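Local atomic coordinates of insulinase family protease (Yersinia pestis, PDB entry 3GO9), a protein that probably hydrolyses peptide bonds, as a predicted member of the insulinase (M16) family of proteases. Residues Trp37-Thr42 against Leu214-Asn219; Arg49-Leu54 against Thr386-Leu391; Ala244-Leu249 against Gln324-Gln329; Pro256-Asn261 against Leu443-Gly448; Gln266-Leu271 against His333-Val338. All coordinates share one frame; numbering follows the deposited sequence. Where two conformers were deposited one is given.

Interaction 1 of 5, residues Trp37-Thr42 against Leu214-Asn219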
# COMPACT_ATOMS: atom_id res chain seq x y z
N TRP A 37 -19.96 2.58 0.94
CA TRP A 37 -19.63 2.02 -0.37
C TRP A 37 -19.09 3.11 -1.29
O TRP A 37 -19.42 4.29 -1.12
CB TRP A 37 -20.83 1.31 -1.01
CG TRP A 37 -22.06 2.13 -1.19
CD1 TRP A 37 -23.10 2.25 -0.30
CD2 TRP A 37 -22.41 2.95 -2.32
NE1 TRP A 37 -24.07 3.09 -0.80
CE2 TRP A 37 -23.68 3.52 -2.04
CE3 TRP A 37 -21.79 3.23 -3.53
CZ2 TRP A 37 -24.34 4.38 -2.94
CZ3 TRP A 37 -22.44 4.10 -4.44
CH2 TRP A 37 -23.70 4.67 -4.13
N GLN A 38 -18.27 2.66 -2.25
CA GLN A 38 -17.65 3.56 -3.19
C GLN A 38 -17.64 2.85 -4.54
O GLN A 38 -17.25 1.71 -4.62
CB GLN A 38 -16.25 3.94 -2.78
CG GLN A 38 -16.10 4.56 -1.41
CD GLN A 38 -14.71 5.10 -1.12
OE1 GLN A 38 -13.87 5.31 -2.03
NE2 GLN A 38 -14.44 5.30 0.15
N LEU A 39 -18.05 3.55 -5.59
CA LEU A 39 -18.17 2.96 -6.91
C LEU A 39 -17.47 3.88 -7.94
O LEU A 39 -17.70 5.09 -8.01
CB LEU A 39 -19.66 2.83 -7.26
CG LEU A 39 -20.04 2.54 -8.67
CD1 LEU A 39 -19.38 1.25 -9.17
CD2 LEU A 39 -21.58 2.46 -8.67
N LEU A 40 -16.64 3.27 -8.77
CA LEU A 40 -16.05 3.92 -9.89
C LEU A 40 -16.55 3.24 -11.16
O LEU A 40 -16.10 2.15 -11.49
CB LEU A 40 -14.50 3.82 -9.83
CG LEU A 40 -13.76 4.57 -10.96
CD1 LEU A 40 -14.07 6.06 -10.95
CD2 LEU A 40 -12.23 4.31 -10.99
N ALA A 41 -17.48 3.87 -11.88
CA ALA A 41 -17.88 3.32 -13.18
C ALA A 41 -16.79 3.60 -14.22
O ALA A 41 -16.26 4.73 -14.28
CB ALA A 41 -19.22 3.97 -13.63
N THR A 42 -16.49 2.62 -15.08
CA THR A 42 -15.40 2.74 -16.05
C THR A 42 -15.90 2.43 -17.47
O THR A 42 -15.60 1.38 -18.04
CB THR A 42 -14.23 1.81 -15.67
OG1 THR A 42 -14.68 0.45 -15.68
CG2 THR A 42 -13.67 2.21 -14.29
N LEU A 214 -17.32 -1.16 1.06
CA LEU A 214 -17.27 -1.89 -0.20
C LEU A 214 -16.86 -0.98 -1.35
O LEU A 214 -17.40 0.13 -1.47
CB LEU A 214 -18.65 -2.48 -0.52
CG LEU A 214 -18.77 -3.24 -1.84
CD1 LEU A 214 -18.05 -4.57 -1.85
CD2 LEU A 214 -20.27 -3.43 -2.21
N TYR A 215 -15.89 -1.42 -2.15
CA TYR A 215 -15.47 -0.68 -3.31
C TYR A 215 -15.74 -1.52 -4.55
O TYR A 215 -15.55 -2.72 -4.54
CB TYR A 215 -13.95 -0.40 -3.30
CG TYR A 215 -13.41 0.32 -2.09
CD1 TYR A 215 -13.10 1.68 -2.17
CD2 TYR A 215 -13.17 -0.35 -0.93
CE1 TYR A 215 -12.61 2.36 -1.04
CE2 TYR A 215 -12.72 0.30 0.18
CZ TYR A 215 -12.43 1.67 0.09
OH TYR A 215 -11.91 2.34 1.22
N VAL A 216 -16.19 -0.86 -5.63
CA VAL A 216 -16.47 -1.52 -6.87
C VAL A 216 -15.88 -0.64 -7.98
O VAL A 216 -16.18 0.58 -8.05
CB VAL A 216 -17.97 -1.69 -7.13
CG1 VAL A 216 -18.28 -2.35 -8.51
CG2 VAL A 216 -18.64 -2.48 -5.99
N VAL A 217 -15.14 -1.28 -8.88
CA VAL A 217 -14.65 -0.60 -10.09
C VAL A 217 -15.02 -1.43 -11.31
O VAL A 217 -14.67 -2.63 -11.37
CB VAL A 217 -13.13 -0.49 -10.07
CG1 VAL A 217 -12.57 0.10 -11.39
CG2 VAL A 217 -12.69 0.38 -8.86
N GLY A 218 -15.62 -0.78 -12.30
CA GLY A 218 -15.91 -1.50 -13.53
C GLY A 218 -17.00 -0.87 -14.32
O GLY A 218 -17.59 0.14 -13.95
N ASN A 219 -17.27 -1.46 -15.49
CA ASN A 219 -18.29 -0.90 -16.37
C ASN A 219 -19.60 -1.45 -15.92
O ASN A 219 -20.16 -2.37 -16.52
CB ASN A 219 -18.02 -1.27 -17.83
CG ASN A 219 -19.06 -0.65 -18.76
OD1 ASN A 219 -19.56 0.44 -18.50
ND2 ASN A 219 -19.31 -1.30 -19.90
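Q38 and Y215 lie side by side and point the same way, on neighbouring strands of a parallel beta pair. The pair belongs to the seven-stranded mixed sheet, where 36-41 lies beside 212-218. As a bridged pair they leave the same face, and in both CG is anti to the carbonyl carbon, beside the backbone N (chi1 -56°). The Q38 amide is turned 61° from the Y215 ring, and OE1 of Q38 approaches CE1 of Y215 obliquely at 3.4 Å. Their polar ends find partners on helix 388-401: R395 binds Q38 OE1, and Q399 binds Y215 OH. The other face is apolar. There L39 and V216 also run side by side, with CD1 of L39 3.8 Å from CG1 of V216, and I225 of helix 222-233 touches both. Five hydrogen bonds join the backbones. L40 is held from both ends: its N donates to V216 O (2.8 Å), and its O accepts from G218 N (3.1 Å). Beyond the strand, T42 crosses V217 at about a right angle. The last bond meets its acceptor differently: T42 N sits above the carbonyl plane of G218 O, 66° out of it, at 2.9 Å.

Interaction 2 of 5, residues Arg49-Leu54 against Thr386-Leu391. With ZN (zinc ion), chain B.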
# COMPACT_ATOMS: atom_id res chain seq x y z
N ARG A 49 -12.58 -6.64 -16.38
CA ARG A 49 -13.18 -7.35 -15.25
C ARG A 49 -13.68 -6.36 -14.18
O ARG A 49 -13.18 -5.21 -14.06
CB ARG A 49 -12.14 -8.32 -14.64
CG ARG A 49 -11.77 -9.50 -15.60
CD ARG A 49 -10.94 -10.50 -14.89
NE ARG A 49 -11.65 -11.40 -13.98
CZ ARG A 49 -12.30 -12.52 -14.32
NH1 ARG A 49 -12.34 -12.89 -15.60
NH2 ARG A 49 -12.86 -13.29 -13.43
N ILE A 50 -14.71 -6.80 -13.47
CA ILE A 50 -15.35 -5.96 -12.43
C ILE A 50 -14.66 -6.32 -11.17
O ILE A 50 -14.69 -7.50 -10.75
CB ILE A 50 -16.82 -6.24 -12.33
CG1 ILE A 50 -17.53 -6.10 -13.67
CG2 ILE A 50 -17.52 -5.40 -11.23
CD1 ILE A 50 -17.20 -4.86 -14.39
N GLU A 51 -14.08 -5.32 -10.48
CA GLU A 51 -13.34 -5.55 -9.24
C GLU A 51 -14.14 -5.11 -8.02
O GLU A 51 -14.63 -4.01 -7.99
CB GLU A 51 -12.00 -4.81 -9.27
CG GLU A 51 -11.08 -5.20 -10.42
CD GLU A 51 -10.57 -6.63 -10.29
OE1 GLU A 51 -10.33 -7.07 -9.15
OE2 GLU A 51 -10.37 -7.31 -11.35
N LEU A 52 -14.25 -6.01 -7.04
CA LEU A 52 -14.93 -5.73 -5.79
C LEU A 52 -13.95 -5.92 -4.63
O LEU A 52 -13.20 -6.91 -4.56
CB LEU A 52 -16.14 -6.66 -5.61
CG LEU A 52 -17.27 -6.55 -6.64
CD1 LEU A 52 -17.01 -7.49 -7.76
CD2 LEU A 52 -18.56 -6.98 -5.96
N ARG A 53 -14.00 -5.01 -3.66
CA ARG A 53 -13.16 -5.13 -2.49
C ARG A 53 -14.04 -4.81 -1.28
O ARG A 53 -14.74 -3.79 -1.28
CB ARG A 53 -11.96 -4.17 -2.54
CG ARG A 53 -11.10 -4.39 -3.73
CD ARG A 53 -10.21 -5.61 -3.64
NE ARG A 53 -9.33 -5.56 -4.81
CZ ARG A 53 -9.66 -5.99 -6.02
NH1 ARG A 53 -10.78 -6.63 -6.25
NH2 ARG A 53 -8.88 -5.76 -7.06
N LEU A 54 -14.00 -5.66 -0.25
CA LEU A 54 -14.67 -5.34 0.99
C LEU A 54 -13.59 -5.23 2.01
O LEU A 54 -12.90 -6.22 2.30
CB LEU A 54 -15.70 -6.41 1.40
CG LEU A 54 -16.40 -6.17 2.76
CD1 LEU A 54 -17.40 -4.96 2.64
CD2 LEU A 54 -17.16 -7.44 3.16
N THR A 386 -5.47 1.95 -18.31
CA THR A 386 -5.32 1.39 -16.95
C THR A 386 -6.42 0.37 -16.61
O THR A 386 -7.62 0.66 -16.56
CB THR A 386 -5.26 2.49 -15.89
OG1 THR A 386 -4.18 3.39 -16.23
CG2 THR A 386 -4.97 1.93 -14.49
N ASP A 387 -5.96 -0.85 -16.37
CA ASP A 387 -6.79 -2.01 -15.96
C ASP A 387 -7.57 -1.64 -14.67
O ASP A 387 -7.10 -0.96 -13.78
CB ASP A 387 -5.80 -3.15 -15.68
CG ASP A 387 -6.42 -4.52 -15.42
OD1 ASP A 387 -7.48 -4.60 -14.81
OD2 ASP A 387 -5.77 -5.52 -15.79
N THR A 388 -8.81 -2.09 -14.61
CA THR A 388 -9.67 -1.91 -13.43
C THR A 388 -8.99 -2.34 -12.11
O THR A 388 -9.17 -1.70 -11.11
CB THR A 388 -11.02 -2.61 -13.59
OG1 THR A 388 -10.78 -3.97 -13.97
CG2 THR A 388 -11.88 -1.92 -14.66
N ASP A 389 -8.18 -3.39 -12.14
CA ASP A 389 -7.49 -3.74 -10.88
C ASP A 389 -6.45 -2.73 -10.39
O ASP A 389 -6.21 -2.58 -9.18
CB ASP A 389 -6.93 -5.14 -10.91
CG ASP A 389 -5.61 -5.25 -11.66
OD1 ASP A 389 -4.58 -4.90 -11.10
OD2 ASP A 389 -5.65 -5.67 -12.81
N ILE A 390 -5.83 -2.00 -11.33
CA ILE A 390 -4.90 -0.95 -11.00
C ILE A 390 -5.63 0.29 -10.46
O ILE A 390 -5.19 0.90 -9.45
CB ILE A 390 -3.94 -0.60 -12.17
CG1 ILE A 390 -3.08 -1.84 -12.49
CG2 ILE A 390 -3.05 0.63 -11.80
CD1 ILE A 390 -2.31 -1.73 -13.81
N LEU A 391 -6.75 0.65 -11.12
CA LEU A 391 -7.60 1.70 -10.58
C LEU A 391 -7.99 1.37 -9.14
O LEU A 391 -8.03 2.26 -8.26
CB LEU A 391 -8.86 1.88 -11.45
CG LEU A 391 -8.65 2.32 -12.88
CD1 LEU A 391 -10.00 2.32 -13.69
CD2 LEU A 391 -7.96 3.69 -12.96
ZN ZN B . -7.11 -6.98 -14.23
O HOH W 1 -9.16 -6.26 -13.34
O HOH W 2 -6.22 -4.57 -7.20
O HOH W 3 -8.40 -7.39 -16.24
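T388 hangs on R49 by a short bond, OG1 donating to R49 O at 2.7 Å. OG1 stands between the backbone N and the carbonyl carbon (chi1 52°) where it reaches this oxygen. In this tight part, strand 50-56 meets the start of helix 388-401 beside a zinc ion. E51 and D389 lie side by side with their carboxylate planes 77° apart, and CD of E51 sits 4.0 Å from CB of D389. R53 grips E51 end-on: NH1 and NH2 both donate to OE1, in the guanidinium plane. E51 OE2 also binds S119. The loose side is the gap where water 2 bridges R53 NH2 and D389 O. At the zinc, D387 binds with both oxygens and D389 with OD2, together with waters 1 and 3, D99 and E101. D389 OD1 forms a salt bridge with R102. D387 is also the helix N-cap, its OD1 accepting from D389 N at 3.0 Å. Water 1 donates to E51 OE2 (2.6 Å) and to T388 OG1 (2.9 Å) while binding the zinc. Both its hydrogens are therefore engaged, which makes E51 and T388 second-shell residues that orient a metal-bound water.

Interaction 3 of 5, residues Ala244-Leu249 against Gln324-Gln329; sequences AAVATL and QYQRAQ
The Y325 ring meets the backbone of A247 at its edge: A247 O lies near the ring plane, 3.3 Å from CD1 of Y325. The methyl group of A247 adds to this side, with CB 3.4 Å from both CD1 and CE1 of Y325. At the CD2 side L249 comes in obliquely, its CD1 3.7 Å from CD2 of Y325. F163 and P164 touch the Y325 side chain as well. The second flat group is the amide of Q326, and its two ends meet different methyl groups. OE1 of Q326 is 3.3 Å from CG1 of V246, and NE2 of Q326 is 3.3 Å from CG2 of T248. The Q326 chain is extended beyond CG and crosses V246 at about a right angle. Y325 and Q326 are the two corner residues of a type I' turn, which closes the beta hairpin of strands 316-324 and 327-336. Both have positive phi. The hairpin is shut by a mutual pair of backbone bonds between Q324 and R327. It packs against 244-249, part of the linker that leads from helix 222-233 to strand 257-261, and no hydrogen bond crosses between them. The linker has a polar hold of its own, A247 N donating to D112. R327 brings CD to 3.9 Å from L249 O, and its chain bends at chi2 and chi3. Its guanidinium ends in a salt bridge to D274 on strand 267-276.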
# COMPACT_ATOMS: atom_id res chain seq x y z
N ALA A 244 -11.91 2.31 15.33
CA ALA A 244 -11.15 1.12 14.94
C ALA A 244 -9.65 1.30 15.22
O ALA A 244 -9.11 2.41 15.16
CB ALA A 244 -11.37 0.75 13.41
N ALA A 245 -9.01 0.19 15.54
CA ALA A 245 -7.57 0.12 15.64
C ALA A 245 -6.86 0.64 14.40
O ALA A 245 -7.29 0.38 13.25
CB ALA A 245 -7.15 -1.31 15.89
N VAL A 246 -5.77 1.38 14.65
CA VAL A 246 -4.89 1.84 13.61
C VAL A 246 -3.47 1.33 13.92
O VAL A 246 -2.94 1.42 15.07
CB VAL A 246 -4.94 3.41 13.48
CG1 VAL A 246 -3.90 3.91 12.50
CG2 VAL A 246 -6.33 3.85 13.04
N ALA A 247 -2.89 0.70 12.93
CA ALA A 247 -1.58 0.13 13.13
C ALA A 247 -0.58 1.30 12.92
O ALA A 247 -0.61 1.95 11.88
CB ALA A 247 -1.33 -0.94 12.14
N THR A 248 0.29 1.49 13.91
CA THR A 248 1.39 2.50 13.88
C THR A 248 2.79 1.93 14.29
O THR A 248 2.95 1.18 15.27
CB THR A 248 1.09 3.61 14.87
OG1 THR A 248 1.10 3.07 16.19
CG2 THR A 248 -0.27 4.25 14.53
N LEU A 249 3.80 2.35 13.53
CA LEU A 249 5.20 1.93 13.79
C LEU A 249 5.96 2.97 14.61
O LEU A 249 5.64 4.15 14.53
CB LEU A 249 5.89 1.75 12.48
CG LEU A 249 5.53 0.56 11.61
CD1 LEU A 249 6.16 0.68 10.23
CD2 LEU A 249 6.01 -0.71 12.33
N GLN A 324 3.10 4.03 4.90
CA GLN A 324 2.45 2.91 5.55
C GLN A 324 2.60 3.16 7.01
O GLN A 324 3.64 3.63 7.44
CB GLN A 324 3.15 1.59 5.20
CG GLN A 324 2.94 1.13 3.82
CD GLN A 324 3.68 -0.17 3.51
OE1 GLN A 324 4.46 -0.70 4.33
NE2 GLN A 324 3.44 -0.68 2.30
N TYR A 325 1.56 2.84 7.78
CA TYR A 325 1.56 3.08 9.22
C TYR A 325 1.93 4.50 9.62
O TYR A 325 2.61 4.68 10.62
CB TYR A 325 2.47 2.05 9.93
CG TYR A 325 2.20 0.63 9.47
CD1 TYR A 325 1.10 -0.05 9.94
CD2 TYR A 325 2.99 0.02 8.49
CE1 TYR A 325 0.82 -1.33 9.49
CE2 TYR A 325 2.71 -1.23 8.03
CZ TYR A 325 1.62 -1.91 8.56
OH TYR A 325 1.33 -3.16 8.12
N GLN A 326 1.48 5.48 8.85
CA GLN A 326 1.63 6.91 9.13
C GLN A 326 3.10 7.33 9.06
O GLN A 326 3.46 8.38 9.62
CB GLN A 326 0.99 7.28 10.49
CG GLN A 326 -0.50 6.89 10.60
CD GLN A 326 -1.11 6.96 12.04
OE1 GLN A 326 -2.32 6.77 12.21
NE2 GLN A 326 -0.29 7.23 13.06
N ARG A 327 3.95 6.50 8.43
CA ARG A 327 5.38 6.87 8.19
C ARG A 327 5.66 6.92 6.71
O ARG A 327 5.13 6.13 5.96
CB ARG A 327 6.37 5.85 8.76
CG ARG A 327 6.03 5.23 10.06
CD ARG A 327 6.45 5.99 11.22
NE ARG A 327 7.82 6.54 11.19
CZ ARG A 327 8.18 7.59 11.94
NH1 ARG A 327 7.31 8.16 12.77
NH2 ARG A 327 9.41 8.08 11.86
N ALA A 328 6.53 7.83 6.30
CA ALA A 328 7.02 7.87 4.90
C ALA A 328 8.39 7.19 4.94
O ALA A 328 9.22 7.59 5.77
CB ALA A 328 7.15 9.30 4.40
N GLN A 329 8.60 6.19 4.09
CA GLN A 329 9.88 5.48 4.03
C GLN A 329 10.44 5.63 2.62
O GLN A 329 9.74 5.34 1.64
CB GLN A 329 9.70 4.01 4.38
CG GLN A 329 10.99 3.23 4.40
CD GLN A 329 10.73 1.75 4.63
OE1 GLN A 329 10.62 0.96 3.68
NE2 GLN A 329 10.61 1.36 5.90

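Interaction 4 of 5, residues Pro256-Asn261 against Leu443-Gly448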
# COMPACT_ATOMS: atom_id res chain seq x y z
N PRO A 256 23.24 1.80 12.34
CA PRO A 256 23.33 0.82 11.25
C PRO A 256 23.06 -0.57 11.79
O PRO A 256 23.31 -0.84 12.98
CB PRO A 256 24.77 0.93 10.77
CG PRO A 256 25.53 1.37 12.03
CD PRO A 256 24.58 2.34 12.69
N VAL A 257 22.54 -1.43 10.93
CA VAL A 257 22.22 -2.78 11.36
C VAL A 257 22.46 -3.77 10.25
O VAL A 257 22.27 -3.47 9.09
CB VAL A 257 20.79 -2.85 11.82
CG1 VAL A 257 19.84 -2.55 10.67
CG2 VAL A 257 20.51 -4.19 12.47
N SER A 258 22.89 -4.98 10.63
CA SER A 258 22.97 -6.10 9.70
C SER A 258 21.87 -7.09 10.08
O SER A 258 21.65 -7.37 11.25
CB SER A 258 24.37 -6.76 9.74
OG SER A 258 24.41 -7.94 8.89
N LEU A 259 21.18 -7.58 9.07
CA LEU A 259 20.09 -8.54 9.26
C LEU A 259 20.38 -9.69 8.36
O LEU A 259 20.45 -9.49 7.13
CB LEU A 259 18.77 -7.91 8.90
CG LEU A 259 18.46 -6.65 9.71
CD1 LEU A 259 17.23 -5.97 9.16
CD2 LEU A 259 18.26 -6.86 11.18
N MSE A 260 20.55 -10.88 8.96
CA MSE A 260 20.71 -12.11 8.17
C MSE A 260 19.38 -12.49 7.59
O MSE A 260 18.37 -12.48 8.30
CB MSE A 260 21.18 -13.31 8.98
CG MSE A 260 21.12 -14.62 8.15
SE MSE A 260 19.58 -15.83 8.37
CE MSE A 260 17.97 -15.20 7.54
N ASN A 261 19.39 -12.87 6.33
CA ASN A 261 18.21 -13.21 5.60
C ASN A 261 18.44 -14.54 4.85
O ASN A 261 19.44 -14.71 4.17
CB ASN A 261 17.93 -12.10 4.64
CG ASN A 261 16.72 -12.35 3.81
OD1 ASN A 261 16.17 -13.46 3.79
ND2 ASN A 261 16.31 -11.32 3.08
N LEU A 443 21.79 -3.34 6.24
CA LEU A 443 22.48 -4.34 5.40
C LEU A 443 21.80 -5.66 5.59
O LEU A 443 21.84 -6.20 6.70
CB LEU A 443 23.92 -4.49 5.82
CG LEU A 443 24.71 -5.49 4.95
CD1 LEU A 443 24.80 -5.07 3.49
CD2 LEU A 443 26.06 -5.68 5.52
N MSE A 444 21.27 -6.21 4.50
CA MSE A 444 20.73 -7.58 4.56
C MSE A 444 21.84 -8.49 4.03
O MSE A 444 22.42 -8.19 2.99
CB MSE A 444 19.52 -7.72 3.69
CG MSE A 444 18.66 -6.52 3.63
SE MSE A 444 17.64 -6.28 5.27
CE MSE A 444 16.36 -7.58 4.63
N GLN A 445 22.17 -9.54 4.77
CA GLN A 445 23.10 -10.56 4.28
C GLN A 445 22.43 -11.92 4.09
O GLN A 445 21.45 -12.24 4.78
CB GLN A 445 24.22 -10.71 5.25
CG GLN A 445 25.10 -9.48 5.25
CD GLN A 445 26.28 -9.62 6.14
OE1 GLN A 445 26.27 -9.10 7.26
NE2 GLN A 445 27.31 -10.30 5.66
N PRO A 446 22.92 -12.71 3.12
CA PRO A 446 22.39 -14.11 3.00
C PRO A 446 22.74 -14.96 4.20
O PRO A 446 23.82 -14.80 4.77
CB PRO A 446 23.12 -14.65 1.76
CG PRO A 446 23.51 -13.42 0.96
CD PRO A 446 23.88 -12.40 2.03
N LYS A 447 21.86 -15.90 4.56
CA LYS A 447 22.22 -16.86 5.62
C LYS A 447 23.54 -17.55 5.28
O LYS A 447 23.78 -17.90 4.13
CB LYS A 447 21.13 -17.94 5.84
CG LYS A 447 21.51 -18.90 6.99
CD LYS A 447 20.52 -20.05 7.16
CE LYS A 447 21.26 -21.33 7.61
NZ LYS A 447 20.39 -22.24 8.40
N GLY A 448 24.40 -17.71 6.29
CA GLY A 448 25.73 -18.33 6.15
C GLY A 448 26.88 -17.41 5.80
O GLY A 448 28.05 -17.79 5.92
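S258 donates from OG to OE1 of Q445 at 2.7 Å, in the plane of the amide and on a lone pair. OG is anti to the backbone N (chi1 175°), on the face of the sheet that also carries the Q445 side chain. Q445 OE1 takes a second bond, from V452 N. The NE2 of Q445 donates to E449 and to P450 O. The backbones form a parallel pair, with 257-261 as an outermost strand of the second mixed sheet and 440-446 next to it. V257 O accepts from L443 N (2.9 Å) in a nearly straight bond. L259 both gives and takes: its N donates to L443 O and its O accepts from Q445 N. N261 N then donates to Q445 O (2.7 Å). Past the strand, K447 N reaches N261 O at 2.7 Å from above the carbonyl plane. The N261 side chain has OD1 accepting from Q263 N, while its ND2 lies 4.0 Å from CE of M444. On the opposite face CD1 of L259 touches SE of M444, a selenomethionine, at 3.9 Å. With two bonds accepted by OE1 and two donated by NE2, the Q445 amide has a fixed orientation, and its oxygen must be the end turned to S258.

Interaction 5 of 5, residues Gln266-Leu271 against His333-Val338. With ZN (zinc ion), chain E.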
# COMPACT_ATOMS: atom_id res chain seq x y z
N GLN A 266 22.43 -12.37 -2.59
CA GLN A 266 23.60 -11.54 -2.34
C GLN A 266 23.18 -10.44 -1.38
O GLN A 266 22.03 -10.40 -0.97
CB GLN A 266 24.18 -10.97 -3.63
CG GLN A 266 23.30 -10.07 -4.43
CD GLN A 266 22.21 -10.79 -5.26
OE1 GLN A 266 22.49 -11.41 -6.30
NE2 GLN A 266 20.94 -10.67 -4.81
N ASP A 267 24.11 -9.56 -1.00
CA ASP A 267 23.76 -8.49 -0.04
C ASP A 267 22.81 -7.49 -0.67
O ASP A 267 22.86 -7.25 -1.87
CB ASP A 267 24.99 -7.72 0.46
CG ASP A 267 25.90 -8.53 1.36
OD1 ASP A 267 25.58 -9.70 1.64
OD2 ASP A 267 26.95 -8.02 1.79
N THR A 268 21.98 -6.84 0.16
CA THR A 268 21.39 -5.57 -0.24
C THR A 268 21.71 -4.59 0.86
O THR A 268 21.30 -4.80 1.99
CB THR A 268 19.87 -5.64 -0.40
OG1 THR A 268 19.58 -6.55 -1.49
CG2 THR A 268 19.30 -4.29 -0.71
N LEU A 269 22.48 -3.55 0.57
CA LEU A 269 22.59 -2.43 1.47
C LEU A 269 21.53 -1.40 1.13
O LEU A 269 21.48 -0.90 -0.00
CB LEU A 269 24.00 -1.78 1.33
CG LEU A 269 24.17 -0.51 2.17
CD1 LEU A 269 24.05 -0.89 3.66
CD2 LEU A 269 25.51 0.16 1.92
N SER A 270 20.68 -1.07 2.11
CA SER A 270 19.64 -0.08 1.92
C SER A 270 20.05 1.19 2.67
O SER A 270 20.49 1.13 3.82
CB SER A 270 18.27 -0.59 2.35
OG SER A 270 17.89 -1.74 1.52
N LEU A 271 19.96 2.31 1.98
CA LEU A 271 20.15 3.64 2.55
C LEU A 271 18.74 4.14 2.73
O LEU A 271 18.02 4.43 1.74
CB LEU A 271 20.97 4.55 1.60
CG LEU A 271 22.28 4.00 1.05
CD1 LEU A 271 22.96 5.12 0.20
CD2 LEU A 271 23.24 3.48 2.08
N HIS A 333 18.31 1.03 -2.67
CA HIS A 333 18.80 -0.30 -2.44
C HIS A 333 19.97 -0.61 -3.36
O HIS A 333 19.89 -0.43 -4.59
CB HIS A 333 17.73 -1.32 -2.76
CG HIS A 333 16.47 -1.15 -1.98
ND1 HIS A 333 16.43 -1.28 -0.62
CD2 HIS A 333 15.19 -0.98 -2.40
CE1 HIS A 333 15.18 -1.15 -0.21
NE2 HIS A 333 14.41 -0.96 -1.27
N LEU A 334 21.06 -1.07 -2.77
CA LEU A 334 22.23 -1.49 -3.49
C LEU A 334 22.34 -2.98 -3.38
O LEU A 334 22.74 -3.51 -2.37
CB LEU A 334 23.50 -0.86 -2.90
CG LEU A 334 23.76 0.62 -3.02
CD1 LEU A 334 22.70 1.47 -2.33
CD2 LEU A 334 25.18 0.93 -2.49
N ASN A 335 22.05 -3.67 -4.48
CA ASN A 335 22.14 -5.13 -4.48
C ASN A 335 23.52 -5.49 -5.01
O ASN A 335 23.88 -5.10 -6.14
CB ASN A 335 21.02 -5.77 -5.32
CG ASN A 335 21.09 -7.30 -5.33
OD1 ASN A 335 20.65 -7.97 -4.38
ND2 ASN A 335 21.69 -7.85 -6.39
N THR A 336 24.32 -6.15 -4.19
CA THR A 336 25.72 -6.36 -4.47
C THR A 336 26.25 -7.58 -3.76
O THR A 336 25.88 -7.85 -2.61
CB THR A 336 26.56 -5.14 -4.02
OG1 THR A 336 27.96 -5.44 -4.18
CG2 THR A 336 26.24 -4.76 -2.54
N PRO A 337 27.14 -8.34 -4.43
CA PRO A 337 27.91 -9.32 -3.66
C PRO A 337 28.68 -8.63 -2.54
O PRO A 337 29.12 -7.49 -2.69
CB PRO A 337 28.88 -9.94 -4.70
CG PRO A 337 28.27 -9.63 -6.00
CD PRO A 337 27.61 -8.26 -5.82
N VAL A 338 28.83 -9.32 -1.43
CA VAL A 338 29.57 -8.80 -0.30
C VAL A 338 31.02 -8.35 -0.66
O VAL A 338 31.52 -7.32 -0.12
CB VAL A 338 29.53 -9.79 0.87
CG1 VAL A 338 30.33 -11.11 0.57
CG2 VAL A 338 30.06 -9.12 2.12
ZN ZN E . 12.30 -0.83 -0.95
O HOH W 4 26.83 -11.37 -1.01
O HOH W 5 11.88 -0.79 1.09
O HOH W 6 11.58 -2.67 -1.64
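Strands 267-271 and 333-336 run antiparallel at 163°, and L269 and L334 form a hydrogen-bonded pair: L334 N gives to L269 O (2.8 Å) and L269 N to L334 O (3.0 Å). T336 N adds a bond to D267 O. One face is apolar around L269 and L334; farther along it carries D267 and T336. CD1 of L334 lies 4.2 Å from CG of L271, and helix 341-358 packs over this side. D267 sets OD2 3.3 Å from CB of V338. N335, T268, S270 and H333 occupy the other face. Q266, before the strand, crosses N335 at about a right angle with the amide planes 71° apart, and NE2 of Q266 lies 2.7 Å from OD1 of N335. T268 packs CG2 against CB of H333. CG of H333 is anti to the carbonyl carbon, beside the backbone N (chi1 -57°), and the ring lies next to S270. ND1 of H333 donates to OG of S270 at 2.6 Å, in the ring plane. NE2 binds a zinc ion at 2.1 Å, with D320 and two waters among its other ligands. With its hydrogen on ND1, the ring offers NE2 to the metal. S270 is thus a second-shell residue that fixes the turn of a zinc-binding histidine.

Overall arrangement
The five contacts divide between two mixed sheets. Interactions 1 and 2 share the first, where strands 212-218 and 50-56 are neighbours; their centres are 8 Å apart. Interactions 4 and 5 share the second, with centres 10 Å apart, joined where M444 pairs with T268. Interaction 3 also reaches this second sheet, at the hairpin end of strand 327-336, its centre 25 to 26 Å from those of interactions 1, 2 and 4. The centres of interactions 1 and 4 lie 43 Å apart. Along the chain, interaction 1 closes before 3, 4 and 5 open, and 5 is nested within 4. Interaction 2 encloses 3 and 5, so the chain returns to the first sheet after building most of the second.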